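Local coordinates for protein post-proline cleaving enzyme (PDB 4HVT) that probably cleaves oligopeptides on the carboxyl side of proline, as a serine peptidase of the prolyl oligopeptidase family, at residues 478-483 / 553-558; 482-487 / 512-517; 545-550 / 577-582; 560-565 / 584-589; 588-593 / 647-652. All blocks are in the same frame, centred on the assembly; numbering follows the deposited sequence.

Interaction 1: 478-483 / 553-558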
# COMPACT_ATOMS: atom_id res chain seq x y z
N ASN A 478 4.55 -26.50 -15.94
CA ASN A 478 3.67 -25.36 -15.96
C ASN A 478 4.41 -24.05 -15.66
O ASN A 478 5.04 -23.92 -14.61
CB ASN A 478 2.51 -25.52 -14.98
CG ASN A 478 1.72 -26.77 -15.28
OD1 ASN A 478 1.11 -26.85 -16.34
ND2 ASN A 478 1.84 -27.79 -14.41
N PRO A 479 4.33 -23.09 -16.59
CA PRO A 479 4.86 -21.77 -16.29
C PRO A 479 4.17 -21.23 -15.03
O PRO A 479 2.94 -21.16 -14.97
CB PRO A 479 4.50 -20.95 -17.54
CG PRO A 479 4.31 -21.97 -18.60
CD PRO A 479 3.64 -23.11 -17.89
N THR A 480 4.97 -20.80 -14.04
CA THR A 480 4.46 -20.52 -12.71
C THR A 480 5.06 -19.21 -12.27
O THR A 480 6.25 -18.98 -12.48
CB THR A 480 4.85 -21.65 -11.73
OG1 THR A 480 4.24 -22.87 -12.17
CG2 THR A 480 4.46 -21.35 -10.28
N LEU A 481 4.21 -18.35 -11.72
CA LEU A 481 4.64 -17.08 -11.18
C LEU A 481 4.34 -17.05 -9.67
O LEU A 481 3.16 -17.13 -9.23
CB LEU A 481 3.97 -15.95 -11.96
CG LEU A 481 4.44 -14.50 -12.02
CD1 LEU A 481 5.98 -14.38 -12.02
CD2 LEU A 481 3.77 -14.04 -13.34
N LEU A 482 5.41 -16.96 -8.90
CA LEU A 482 5.35 -16.99 -7.45
C LEU A 482 5.69 -15.58 -6.95
O LEU A 482 6.73 -15.02 -7.32
CB LEU A 482 6.38 -17.99 -6.92
CG LEU A 482 6.75 -18.01 -5.44
CD1 LEU A 482 5.55 -18.25 -4.49
CD2 LEU A 482 7.84 -19.04 -5.22
N GLU A 483 4.83 -15.05 -6.09
CA GLU A 483 4.99 -13.71 -5.51
C GLU A 483 4.96 -13.78 -3.99
O GLU A 483 4.35 -14.69 -3.40
CB GLU A 483 3.86 -12.82 -6.02
CG GLU A 483 3.88 -12.66 -7.54
CD GLU A 483 2.93 -11.57 -8.02
OE1 GLU A 483 3.04 -10.42 -7.54
OE2 GLU A 483 2.10 -11.87 -8.88
N ASN A 553 5.57 -31.39 -8.54
CA ASN A 553 5.47 -31.31 -9.98
C ASN A 553 4.43 -30.38 -10.55
O ASN A 553 3.84 -30.61 -11.61
CB ASN A 553 5.32 -32.73 -10.57
CG ASN A 553 6.65 -33.43 -10.62
OD1 ASN A 553 7.50 -33.14 -11.47
ND2 ASN A 553 6.87 -34.34 -9.67
N ILE A 554 4.25 -29.27 -9.84
CA ILE A 554 3.54 -28.16 -10.38
C ILE A 554 4.44 -27.50 -11.41
O ILE A 554 3.98 -27.14 -12.49
CB ILE A 554 3.11 -27.18 -9.27
CG1 ILE A 554 2.08 -27.89 -8.38
CG2 ILE A 554 2.56 -25.89 -9.87
CD1 ILE A 554 1.87 -27.25 -7.05
N THR A 555 5.71 -27.31 -11.07
CA THR A 555 6.63 -26.62 -11.96
C THR A 555 8.03 -27.18 -11.74
O THR A 555 8.20 -28.18 -11.01
CB THR A 555 6.56 -25.09 -11.74
OG1 THR A 555 7.19 -24.37 -12.81
CG2 THR A 555 7.15 -24.71 -10.42
N SER A 556 9.00 -26.57 -12.43
CA SER A 556 10.40 -26.89 -12.31
C SER A 556 11.18 -25.57 -12.50
O SER A 556 10.61 -24.56 -12.97
CB SER A 556 10.79 -27.97 -13.33
OG SER A 556 10.60 -27.53 -14.66
N PRO A 557 12.45 -25.54 -12.12
CA PRO A 557 13.19 -24.27 -12.15
C PRO A 557 13.10 -23.52 -13.47
O PRO A 557 12.91 -22.30 -13.48
CB PRO A 557 14.63 -24.71 -11.91
CG PRO A 557 14.47 -25.85 -10.97
CD PRO A 557 13.26 -26.60 -11.49
N GLU A 558 13.13 -24.25 -14.56
CA GLU A 558 13.05 -23.66 -15.89
C GLU A 558 11.76 -22.93 -16.18
O GLU A 558 11.75 -22.03 -17.04
CB GLU A 558 13.33 -24.76 -16.93
CG GLU A 558 12.54 -24.76 -18.22
CD GLU A 558 12.93 -25.93 -19.10
OE1 GLU A 558 13.84 -26.68 -18.68
OE2 GLU A 558 12.36 -26.14 -20.18
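Asn478 and Thr555 carry most of this buried contact between the lead-in to strand 480-483 and the loop that leaves helix 536-551. Two hydrogen bonds cross it, and a third, within 478-483, shares an acceptor with one of them. The hydroxyl of Thr555 donates to the main-chain oxygen of Asn478 (OG1 to O 2.8 Å). Thr480 gives that oxygen its second bond, OG1 2.8 Å from Asn478 O, and the two hydroxyls come from opposite faces of the carbonyl plane, the Thr480 donor standing 50° out of it. The other crossing bond runs the opposite way: Asn478 ND2 lies 2.9 Å from Ile554 O, which sits close to the amide plane. ND2 also bonds to Lys473 O, and with two carbonyls gripping it the amide can hardly rotate.

The apolar contacts are fewer. Thr555 OG1 is anti to its backbone N (chi1 -166°), and the methyl CG2 is then left 4.0 Å from Thr480 CB. Threonine suits both places, pairing a short hydroxyl for the buried carbonyl with a methyl for the core.

Asn553, with its positive phi, ends helix 536-551 in a Schellman motif. Strand 480-483 lies in the central sheet of the alpha/beta-hydrolase domain between strands 510-514 and 560-565; Thr480 packs on Val510 and Val512 of the first and Leu560 of the second, while Ile554 rests on Leu549 of the helix.

Interaction 2: 482-487 / 512-517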
# COMPACT_ATOMS: atom_id res chain seq x y z
N LEU A 482 5.41 -16.96 -8.90
CA LEU A 482 5.35 -16.99 -7.45
C LEU A 482 5.69 -15.58 -6.95
O LEU A 482 6.73 -15.02 -7.32
CB LEU A 482 6.38 -17.99 -6.92
CG LEU A 482 6.75 -18.01 -5.44
CD1 LEU A 482 5.55 -18.25 -4.49
CD2 LEU A 482 7.84 -19.04 -5.22
N GLU A 483 4.83 -15.05 -6.09
CA GLU A 483 4.99 -13.71 -5.51
C GLU A 483 4.96 -13.78 -3.99
O GLU A 483 4.35 -14.69 -3.40
CB GLU A 483 3.86 -12.82 -6.02
CG GLU A 483 3.88 -12.66 -7.54
CD GLU A 483 2.93 -11.57 -8.02
OE1 GLU A 483 3.04 -10.42 -7.54
OE2 GLU A 483 2.10 -11.87 -8.88
N ALA A 484 5.67 -12.82 -3.35
CA ALA A 484 5.59 -12.61 -1.93
C ALA A 484 6.14 -11.22 -1.66
O ALA A 484 6.62 -10.56 -2.57
CB ALA A 484 6.35 -13.64 -1.13
N TYR A 485 5.97 -10.78 -0.43
CA TYR A 485 6.39 -9.46 0.03
C TYR A 485 7.27 -9.71 1.25
O TYR A 485 8.50 -9.59 1.16
CB TYR A 485 5.20 -8.54 0.36
CG TYR A 485 5.62 -7.11 0.74
CD1 TYR A 485 6.14 -6.22 -0.21
CD2 TYR A 485 5.51 -6.69 2.04
CE1 TYR A 485 6.52 -4.93 0.11
CE2 TYR A 485 5.86 -5.40 2.39
CZ TYR A 485 6.35 -4.53 1.42
OH TYR A 485 6.69 -3.26 1.90
N GLY A 486 6.67 -10.06 2.41
CA GLY A 486 7.45 -10.47 3.57
C GLY A 486 8.20 -9.38 4.32
O GLY A 486 9.42 -9.43 4.55
N GLY A 487 7.46 -8.37 4.75
CA GLY A 487 8.05 -7.29 5.55
C GLY A 487 6.97 -6.44 6.18
O GLY A 487 5.84 -6.45 5.75
N VAL A 512 1.06 -18.24 -7.75
CA VAL A 512 1.27 -18.61 -6.38
C VAL A 512 1.61 -17.40 -5.55
O VAL A 512 2.38 -16.55 -5.98
CB VAL A 512 2.40 -19.65 -6.20
CG1 VAL A 512 2.50 -20.15 -4.78
CG2 VAL A 512 2.15 -20.83 -7.12
N LEU A 513 0.99 -17.34 -4.37
CA LEU A 513 1.27 -16.28 -3.39
C LEU A 513 1.68 -16.94 -2.09
O LEU A 513 0.90 -17.70 -1.53
CB LEU A 513 -0.02 -15.46 -3.12
CG LEU A 513 0.06 -14.32 -2.10
CD1 LEU A 513 0.86 -13.21 -2.69
CD2 LEU A 513 -1.38 -13.86 -1.83
N ALA A 514 2.85 -16.57 -1.60
CA ALA A 514 3.41 -17.14 -0.37
C ALA A 514 3.39 -16.16 0.83
O ALA A 514 3.93 -15.08 0.77
CB ALA A 514 4.82 -17.63 -0.62
N ASN A 515 2.76 -16.58 1.91
CA ASN A 515 2.60 -15.75 3.09
C ASN A 515 3.76 -15.93 4.05
O ASN A 515 3.66 -16.39 5.21
CB ASN A 515 1.23 -16.08 3.72
CG ASN A 515 0.10 -15.80 2.75
OD1 ASN A 515 -0.47 -16.72 2.19
ND2 ASN A 515 -0.22 -14.52 2.55
N ILE A 516 4.90 -15.52 3.56
CA ILE A 516 6.13 -15.71 4.30
C ILE A 516 6.29 -14.82 5.54
O ILE A 516 5.65 -13.76 5.68
CB ILE A 516 7.36 -15.50 3.37
CG1 ILE A 516 7.57 -14.01 3.00
CG2 ILE A 516 7.24 -16.46 2.17
CD1 ILE A 516 8.66 -13.77 1.94
N ARG A 517 7.12 -15.28 6.46
CA ARG A 517 7.38 -14.46 7.67
C ARG A 517 8.00 -13.11 7.31
O ARG A 517 8.53 -12.95 6.22
CB ARG A 517 8.16 -15.25 8.70
CG ARG A 517 7.28 -16.26 9.43
CD ARG A 517 8.05 -17.20 10.32
NE ARG A 517 8.84 -18.18 9.55
CZ ARG A 517 9.55 -19.16 10.10
NH1 ARG A 517 9.58 -19.32 11.42
NH2 ARG A 517 10.25 -19.98 9.33
O HOH W 1 4.16 -12.38 1.26
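The parallel pairs Leu482-Val512 and Glu483-Leu513 join the two strands of a beta-alpha-beta crossover, strand 480-483, helix 498-505 and strand 510-514. Glu483 forms both backbone bonds, its N lying 2.9 Å from Val512 O and its O 3.0 Å from Ala514 N, the latter nearly straight ahead of the carbonyl. On one face of the sheet the Leu482 side chain crosses that of Val512 at a slant, CD1 touching CG1 at 3.6 Å; CD1 also brushes the Ala514 methyl. Branched and small apolar residues fit here because helix 536-551 covers this face, with Phe542 on Leu482. Glu483 and Leu513 point to the other face, where the carboxylate of Glu483 pairs with Lys563.

Past Ala484 direct backbone pairing gives way to a water, which accepts from Tyr485 N (2.9 Å to the water oxygen) and donates to Ala514 O (2.8 Å). In this alpha/beta-hydrolase fold such strand ends border the active site. The side chain of Tyr485 leads away from the contact to Asn567, a place consistent with the oxyanion-hole tyrosine of prolyl oligopeptidases.

Ile516 packs across to the other chain. Its CG1 stands between the backbone N and the carbonyl carbon (chi1 72°), which carries CD1 to 3.8 Å from Ala484 CB and CG1 to 3.6 Å from Gly486 CA. Gly486 suits this spot twice over: its phi is positive (73°), and having no side chain it lets the isoleucine lie directly on its CA. Arg517 points away from Gly486, and its guanidinium bridges Asp541 and Asp458.

Interaction 3: 545-550 / 577-582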
# COMPACT_ATOMS: atom_id res chain seq x y z
N VAL A 545 8.50 -22.75 0.01
CA VAL A 545 7.42 -22.76 -0.95
C VAL A 545 7.91 -23.10 -2.39
O VAL A 545 7.29 -23.95 -3.08
CB VAL A 545 6.63 -21.42 -0.88
CG1 VAL A 545 5.58 -21.41 -1.94
CG2 VAL A 545 5.99 -21.25 0.49
N SER A 546 9.00 -22.49 -2.83
CA SER A 546 9.54 -22.73 -4.17
C SER A 546 9.82 -24.24 -4.35
O SER A 546 9.40 -24.87 -5.33
CB SER A 546 10.81 -21.88 -4.40
OG SER A 546 10.55 -20.48 -4.37
N GLU A 547 10.50 -24.83 -3.38
CA GLU A 547 10.88 -26.25 -3.43
C GLU A 547 9.69 -27.15 -3.41
O GLU A 547 9.70 -28.22 -4.06
CB GLU A 547 11.78 -26.58 -2.25
CG GLU A 547 13.15 -25.96 -2.40
CD GLU A 547 14.05 -26.16 -1.21
OE1 GLU A 547 13.57 -26.14 -0.06
OE2 GLU A 547 15.27 -26.27 -1.45
N GLU A 548 8.66 -26.75 -2.67
CA GLU A 548 7.47 -27.55 -2.59
C GLU A 548 6.72 -27.55 -3.92
O GLU A 548 6.16 -28.59 -4.31
CB GLU A 548 6.59 -27.11 -1.41
CG GLU A 548 5.36 -27.95 -1.22
CD GLU A 548 5.64 -29.32 -0.62
OE1 GLU A 548 6.83 -29.78 -0.54
OE2 GLU A 548 4.67 -29.96 -0.21
N LEU A 549 6.71 -26.43 -4.63
CA LEU A 549 6.08 -26.38 -5.96
C LEU A 549 6.75 -27.34 -6.95
O LEU A 549 6.10 -27.97 -7.80
CB LEU A 549 6.15 -24.95 -6.52
CG LEU A 549 5.39 -23.87 -5.74
CD1 LEU A 549 5.74 -22.53 -6.34
CD2 LEU A 549 3.90 -24.14 -5.83
N ILE A 550 8.06 -27.41 -6.81
CA ILE A 550 8.85 -28.29 -7.65
C ILE A 550 8.63 -29.74 -7.21
O ILE A 550 8.50 -30.62 -8.05
CB ILE A 550 10.34 -27.85 -7.60
CG1 ILE A 550 10.48 -26.52 -8.36
CG2 ILE A 550 11.26 -28.92 -8.19
CD1 ILE A 550 11.74 -25.72 -8.05
N THR A 577 20.09 -14.60 -6.06
CA THR A 577 21.51 -14.67 -5.80
C THR A 577 21.88 -15.84 -4.83
O THR A 577 22.93 -16.43 -4.98
CB THR A 577 22.12 -13.32 -5.33
OG1 THR A 577 21.43 -12.84 -4.16
CG2 THR A 577 22.04 -12.24 -6.46
N GLN A 578 21.07 -16.17 -3.84
CA GLN A 578 21.33 -17.37 -3.00
C GLN A 578 21.01 -18.69 -3.62
O GLN A 578 21.70 -19.72 -3.36
CB GLN A 578 20.52 -17.26 -1.71
CG GLN A 578 21.06 -16.26 -0.80
CD GLN A 578 20.38 -16.27 0.55
OE1 GLN A 578 19.38 -16.91 0.75
NE2 GLN A 578 20.98 -15.59 1.49
N ARG A 579 19.96 -18.72 -4.44
CA ARG A 579 19.44 -19.96 -4.96
C ARG A 579 19.12 -19.88 -6.47
O ARG A 579 17.97 -20.16 -6.92
CB ARG A 579 18.23 -20.39 -4.13
CG ARG A 579 18.49 -20.67 -2.67
CD ARG A 579 19.35 -21.91 -2.42
NE ARG A 579 18.75 -23.14 -2.89
CZ ARG A 579 17.83 -23.85 -2.26
NH1 ARG A 579 17.32 -23.46 -1.08
NH2 ARG A 579 17.37 -24.96 -2.85
N PRO A 580 20.11 -19.48 -7.27
CA PRO A 580 19.85 -19.22 -8.67
C PRO A 580 19.25 -20.44 -9.41
O PRO A 580 18.43 -20.31 -10.34
CB PRO A 580 21.22 -18.86 -9.22
CG PRO A 580 22.24 -19.42 -8.24
CD PRO A 580 21.54 -19.26 -6.91
N GLU A 581 19.62 -21.63 -8.93
CA GLU A 581 19.21 -22.86 -9.57
C GLU A 581 17.74 -23.24 -9.39
O GLU A 581 17.26 -24.18 -10.04
CB GLU A 581 20.11 -24.00 -9.06
CG GLU A 581 19.72 -24.55 -7.67
CD GLU A 581 20.16 -23.69 -6.47
OE1 GLU A 581 20.89 -22.69 -6.61
OE2 GLU A 581 19.77 -24.06 -5.35
N LEU A 582 17.04 -22.54 -8.51
CA LEU A 582 15.62 -22.79 -8.27
C LEU A 582 14.69 -22.10 -9.26
O LEU A 582 13.48 -22.47 -9.35
CB LEU A 582 15.25 -22.32 -6.87
CG LEU A 582 15.59 -23.22 -5.69
CD1 LEU A 582 14.95 -22.62 -4.46
CD2 LEU A 582 15.14 -24.66 -5.84
O HOH W 2 16.07 -24.74 1.33
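Glu547, Arg579 and Glu581 form a salt-bridge network that ties helix 536-551 to the turn ending helix 567-578. Arg579 NH2 lies 2.8 Å from Glu547 OE2 in a nearly straight bond (170°). The oxygen sits in the guanidinium plane, yet it is met on its anti side, and the carboxylate is turned 66° against the guanidinium. A water completes the pairing, donating to Glu547 OE1 and accepting from Arg579 NH1, which lies 3.0 Å from the water oxygen. On the next edge Arg579 NE reaches Glu581 OE2 at 2.8 Å, this time on the syn side. Bent at chi2 and chi3, the arginine doubles back over its own turn, and Leu582 CD1 lies over the centre of one guanidinium face. Arg579 also makes a cation-pi contact with Phe543. Arginine suits the place: its guanidinium offers separate N-H edges to the two carboxylates.

Both helices pack on the same side of the central alpha/beta-hydrolase sheet, and beneath the charges apolar side chains join helix 536-551 to the turn after helix 567-578. Leu582 is the wedge: CD2 touches Ile550 CD1 and the Glu547 methylene CG, each at 4.2 Å, while CD1 meets Ser546 CB at 4.2 Å. The small serine lets the leucine come close to the helix. Ile550 CD1 also lies 3.9 Å from Leu582 O, a carbonyl oxygen that this packing buries and that has no polar partner in the model.

Interaction 4: 560-565 / 584-589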
# COMPACT_ATOMS: atom_id res chain seq x y z
N LEU A 560 9.79 -21.67 -13.53
CA LEU A 560 9.42 -20.95 -12.30
C LEU A 560 9.94 -19.52 -12.30
O LEU A 560 11.17 -19.26 -12.26
CB LEU A 560 9.90 -21.71 -11.04
CG LEU A 560 9.60 -20.98 -9.73
CD1 LEU A 560 8.09 -20.66 -9.59
CD2 LEU A 560 10.15 -21.76 -8.53
N GLY A 561 9.00 -18.57 -12.29
CA GLY A 561 9.38 -17.17 -12.16
C GLY A 561 8.91 -16.59 -10.84
O GLY A 561 7.96 -17.08 -10.23
N ILE A 562 9.67 -15.62 -10.38
CA ILE A 562 9.42 -15.01 -9.11
C ILE A 562 9.34 -13.50 -9.30
O ILE A 562 10.02 -12.95 -10.16
CB ILE A 562 10.46 -15.37 -8.03
CG1 ILE A 562 11.88 -15.02 -8.47
CG2 ILE A 562 10.35 -16.84 -7.64
CD1 ILE A 562 12.89 -15.14 -7.32
N LYS A 563 8.44 -12.87 -8.56
CA LYS A 563 8.14 -11.43 -8.72
C LYS A 563 7.92 -10.74 -7.37
O LYS A 563 7.24 -11.30 -6.52
CB LYS A 563 6.93 -11.33 -9.66
CG LYS A 563 6.40 -9.96 -9.95
CD LYS A 563 5.02 -10.05 -10.65
CE LYS A 563 4.17 -8.80 -10.46
NZ LYS A 563 3.70 -8.57 -9.08
N GLY A 564 8.57 -9.60 -7.17
CA GLY A 564 8.45 -8.82 -5.93
C GLY A 564 8.87 -7.36 -6.13
O GLY A 564 9.67 -7.04 -7.00
N GLY A 565 8.23 -6.47 -5.39
CA GLY A 565 8.41 -5.03 -5.53
C GLY A 565 8.77 -4.43 -4.17
O GLY A 565 8.28 -4.86 -3.18
N GLY A 584 13.75 -19.67 -12.96
CA GLY A 584 13.95 -19.45 -14.39
C GLY A 584 13.80 -18.00 -14.85
O GLY A 584 14.26 -17.65 -15.95
N ALA A 585 13.14 -17.17 -14.05
CA ALA A 585 12.95 -15.75 -14.34
C ALA A 585 12.59 -14.97 -13.06
O ALA A 585 12.05 -15.51 -12.07
CB ALA A 585 11.87 -15.54 -15.39
N VAL A 586 13.02 -13.73 -13.08
CA VAL A 586 12.83 -12.84 -11.95
C VAL A 586 12.37 -11.44 -12.42
O VAL A 586 12.90 -10.91 -13.38
CB VAL A 586 14.14 -12.66 -11.18
CG1 VAL A 586 13.91 -11.82 -9.94
CG2 VAL A 586 14.77 -13.98 -10.75
N ALA A 587 11.42 -10.85 -11.70
CA ALA A 587 11.11 -9.41 -11.84
C ALA A 587 11.33 -8.73 -10.49
O ALA A 587 10.73 -9.10 -9.50
CB ALA A 587 9.72 -9.21 -12.39
N CYS A 588 12.31 -7.83 -10.46
CA CYS A 588 12.76 -7.09 -9.31
C CYS A 588 12.28 -5.66 -9.52
O CYS A 588 12.88 -4.87 -10.27
CB CYS A 588 14.26 -7.17 -9.30
SG CYS A 588 15.02 -6.41 -7.87
N GLU A 589 11.16 -5.33 -8.88
CA GLU A 589 10.45 -4.11 -9.22
C GLU A 589 10.66 -3.04 -8.14
O GLU A 589 10.52 -3.35 -6.95
CB GLU A 589 8.97 -4.39 -9.32
CG GLU A 589 8.63 -5.53 -10.24
CD GLU A 589 7.15 -5.77 -10.32
OE1 GLU A 589 6.42 -4.93 -10.91
OE2 GLU A 589 6.72 -6.83 -9.77
O HOH W 3 5.27 -7.52 -7.36
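Ile562 and Val586 lie side by side on one face of two parallel strands and point the same way, Ile562 CG1 3.8 Å from Val586 CG2. Beta-branched residues suit extended strands and give this face a broad apolar surface. On the other face Lys563 and Glu589 cross at a slant. The Lys563 chain, its CG anti to the backbone N (chi1 178°), passes the glutamate, CG 3.2 Å from Glu589 OE2, and the bend at chi4 leaves the ammonium at Glu483, its salt-bridge partner. Lys563 NZ and Glu589 OE2 remain a long ion pair at 3.6 Å; a water bridges them, 2.6 Å from NZ and 2.9 Å from OE2. Glu589 has a further partner in Tyr694.

The strand axes run 4.7 Å apart and only 6° from parallel. From Ile562 on, backbone bonds alternate regularly, while Leu560 O accepts from Gly584 N and, weakly, from Ala585 N. Gly564 and Gly565 leave the strand bare as it enters the probable nucleophile elbow at Ser566.

The two strands, joined by helix 567-578 as a beta-alpha-beta unit, are covered on one face by that helix (Val572) and on the other by helix 688-706 (Phe702 on Ala585 and Ala587).

Interaction 5: 588-593 / 647-652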
# COMPACT_ATOMS: atom_id res chain seq x y z
N CYS A 588 12.31 -7.83 -10.46
CA CYS A 588 12.76 -7.09 -9.31
C CYS A 588 12.28 -5.66 -9.52
O CYS A 588 12.88 -4.87 -10.27
CB CYS A 588 14.26 -7.17 -9.30
SG CYS A 588 15.02 -6.41 -7.87
N GLU A 589 11.16 -5.33 -8.88
CA GLU A 589 10.45 -4.11 -9.22
C GLU A 589 10.66 -3.04 -8.14
O GLU A 589 10.52 -3.35 -6.95
CB GLU A 589 8.97 -4.39 -9.32
CG GLU A 589 8.63 -5.53 -10.24
CD GLU A 589 7.15 -5.77 -10.32
OE1 GLU A 589 6.42 -4.93 -10.91
OE2 GLU A 589 6.72 -6.83 -9.77
N VAL A 590 10.97 -1.81 -8.57
CA VAL A 590 11.21 -0.62 -7.71
C VAL A 590 11.84 -1.04 -6.39
O VAL A 590 11.29 -0.80 -5.34
CB VAL A 590 9.99 0.28 -7.54
CG1 VAL A 590 9.62 0.92 -8.87
CG2 VAL A 590 8.81 -0.49 -7.01
N PRO A 591 13.02 -1.69 -6.47
CA PRO A 591 13.50 -2.40 -5.31
C PRO A 591 14.23 -1.52 -4.33
O PRO A 591 14.70 -0.45 -4.67
CB PRO A 591 14.56 -3.35 -5.88
CG PRO A 591 15.07 -2.66 -7.10
CD PRO A 591 13.87 -1.95 -7.66
N ILE A 592 14.26 -1.99 -3.08
CA ILE A 592 15.34 -1.64 -2.14
C ILE A 592 16.26 -2.86 -2.25
O ILE A 592 15.79 -4.01 -2.25
CB ILE A 592 14.85 -1.35 -0.70
CG1 ILE A 592 16.01 -0.82 0.12
CG2 ILE A 592 14.16 -2.53 -0.03
CD1 ILE A 592 15.59 -0.40 1.53
N LEU A 593 17.56 -2.63 -2.39
CA LEU A 593 18.43 -3.78 -2.49
C LEU A 593 19.87 -3.55 -2.07
O LEU A 593 20.53 -4.49 -1.68
CB LEU A 593 18.37 -4.40 -3.88
CG LEU A 593 19.04 -3.99 -5.15
CD1 LEU A 593 20.56 -4.10 -5.16
CD2 LEU A 593 18.43 -4.88 -6.27
N VAL A 647 12.82 7.53 -11.87
CA VAL A 647 13.49 8.78 -11.61
C VAL A 647 12.83 9.49 -10.39
O VAL A 647 13.53 10.07 -9.58
CB VAL A 647 13.45 9.68 -12.90
CG1 VAL A 647 13.98 11.08 -12.58
CG2 VAL A 647 14.28 9.05 -14.02
N LEU A 648 11.52 9.42 -10.28
CA LEU A 648 10.78 10.14 -9.26
C LEU A 648 10.37 9.23 -8.12
O LEU A 648 9.43 9.54 -7.38
CB LEU A 648 9.59 10.85 -9.90
CG LEU A 648 10.00 12.04 -10.80
CD1 LEU A 648 8.75 12.66 -11.41
CD2 LEU A 648 10.79 13.06 -10.03
N ASP A 649 11.02 8.07 -8.01
CA ASP A 649 10.82 7.21 -6.84
C ASP A 649 11.55 7.87 -5.68
O ASP A 649 12.76 7.75 -5.54
CB ASP A 649 11.30 5.77 -7.11
CG ASP A 649 10.97 4.80 -5.95
OD1 ASP A 649 10.97 5.18 -4.73
OD2 ASP A 649 10.75 3.61 -6.29
N GLN A 650 10.80 8.59 -4.88
CA GLN A 650 11.30 9.21 -3.68
C GLN A 650 11.26 8.31 -2.43
O GLN A 650 11.69 8.75 -1.33
CB GLN A 650 10.49 10.48 -3.40
CG GLN A 650 10.56 11.43 -4.60
CD GLN A 650 9.80 12.72 -4.36
OE1 GLN A 650 8.69 12.68 -3.86
NE2 GLN A 650 10.43 13.88 -4.69
N ARG A 651 10.70 7.12 -2.54
CA ARG A 651 10.61 6.20 -1.41
C ARG A 651 11.99 5.54 -1.25
O ARG A 651 12.69 5.79 -0.28
CB ARG A 651 9.51 5.16 -1.65
CG ARG A 651 9.05 4.38 -0.43
CD ARG A 651 8.21 5.22 0.55
NE ARG A 651 7.16 5.82 -0.24
CZ ARG A 651 6.11 5.18 -0.71
NH1 ARG A 651 5.85 3.92 -0.31
NH2 ARG A 651 5.32 5.75 -1.62
N VAL A 652 12.41 4.71 -2.21
CA VAL A 652 13.65 3.99 -2.10
C VAL A 652 14.80 4.62 -2.90
O VAL A 652 15.95 4.39 -2.55
CB VAL A 652 13.52 2.50 -2.51
CG1 VAL A 652 12.54 1.75 -1.62
CG2 VAL A 652 13.04 2.38 -3.93
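Val652 packs against the backbone oxygens of Val590 and Pro591 and the side chain of Ile592 in a small, buried van der Waals contact between two loops that follow the carboxyl ends of strands 585-589 and 640-646. Its CG2 touches Pro591 O at 3.4 Å and comes within 3.9 Å of Val590 O. The other methyl, CG1, meets Ile592 CB at 4.0 Å. Two methyls suit valine to this place, covering a bending backbone and a neighbouring side chain at once.

The second point of contact is Val590, whose CB lies 3.6 Å from Asp649 OD2, with the valine crossing the carboxylate obliquely. Val590 has a positive phi (33°), unusual for a branched residue; its N bonds to Thr644 OG1. Asp649 CG is anti to the backbone N (chi1 -174°), which swings the carboxylate toward Val590. Its OD1 accepts from Val652 N at 2.9 Å, on the syn side, in an Asx motif, and more weakly from Arg651 N. These bonds fix the rotation of the carboxylate and leave OD2 to bond His682 ND1. Aspartate suits the place because its two oxygens serve the turn and the histidine separately. Asp649, His682 and Ser566 have the geometry of a charge-relay triad, consistent with the family's activity, and the side chain of Val652 also touches His682.

Arg651 pairs with Asp154 in the beta-propeller range, which links this loop to the propeller. On the other flank Ile592 rests on His656 and Leu593 on Phe660, both of helix 655-664, while helix 567-578 touches Leu593 through Ser573.

All but interaction 3 reach one central sheet, in which strands 510-514, 480-483, 560-565 and 585-589 are successive parallel neighbours. Interactions 1 and 2 share Leu482 and Glu483, and interaction 4 follows on the next strand pair, joined to interaction 1 by a probable hydrogen bond from Gly561 N to Thr480 O (2.8 Å). Interaction 3 lies on the helical layer, where Ser546 OG is 3.2 Å from Leu482 CD2. Interaction 5 continues interaction 4 through Cys588 and Glu589, its centre about 15 Å from that of interaction 4 and about 27 Å from that of interaction 1. Toward the probable triad, interaction 4 leads into Ser566 and interaction 5 supplies Asp649.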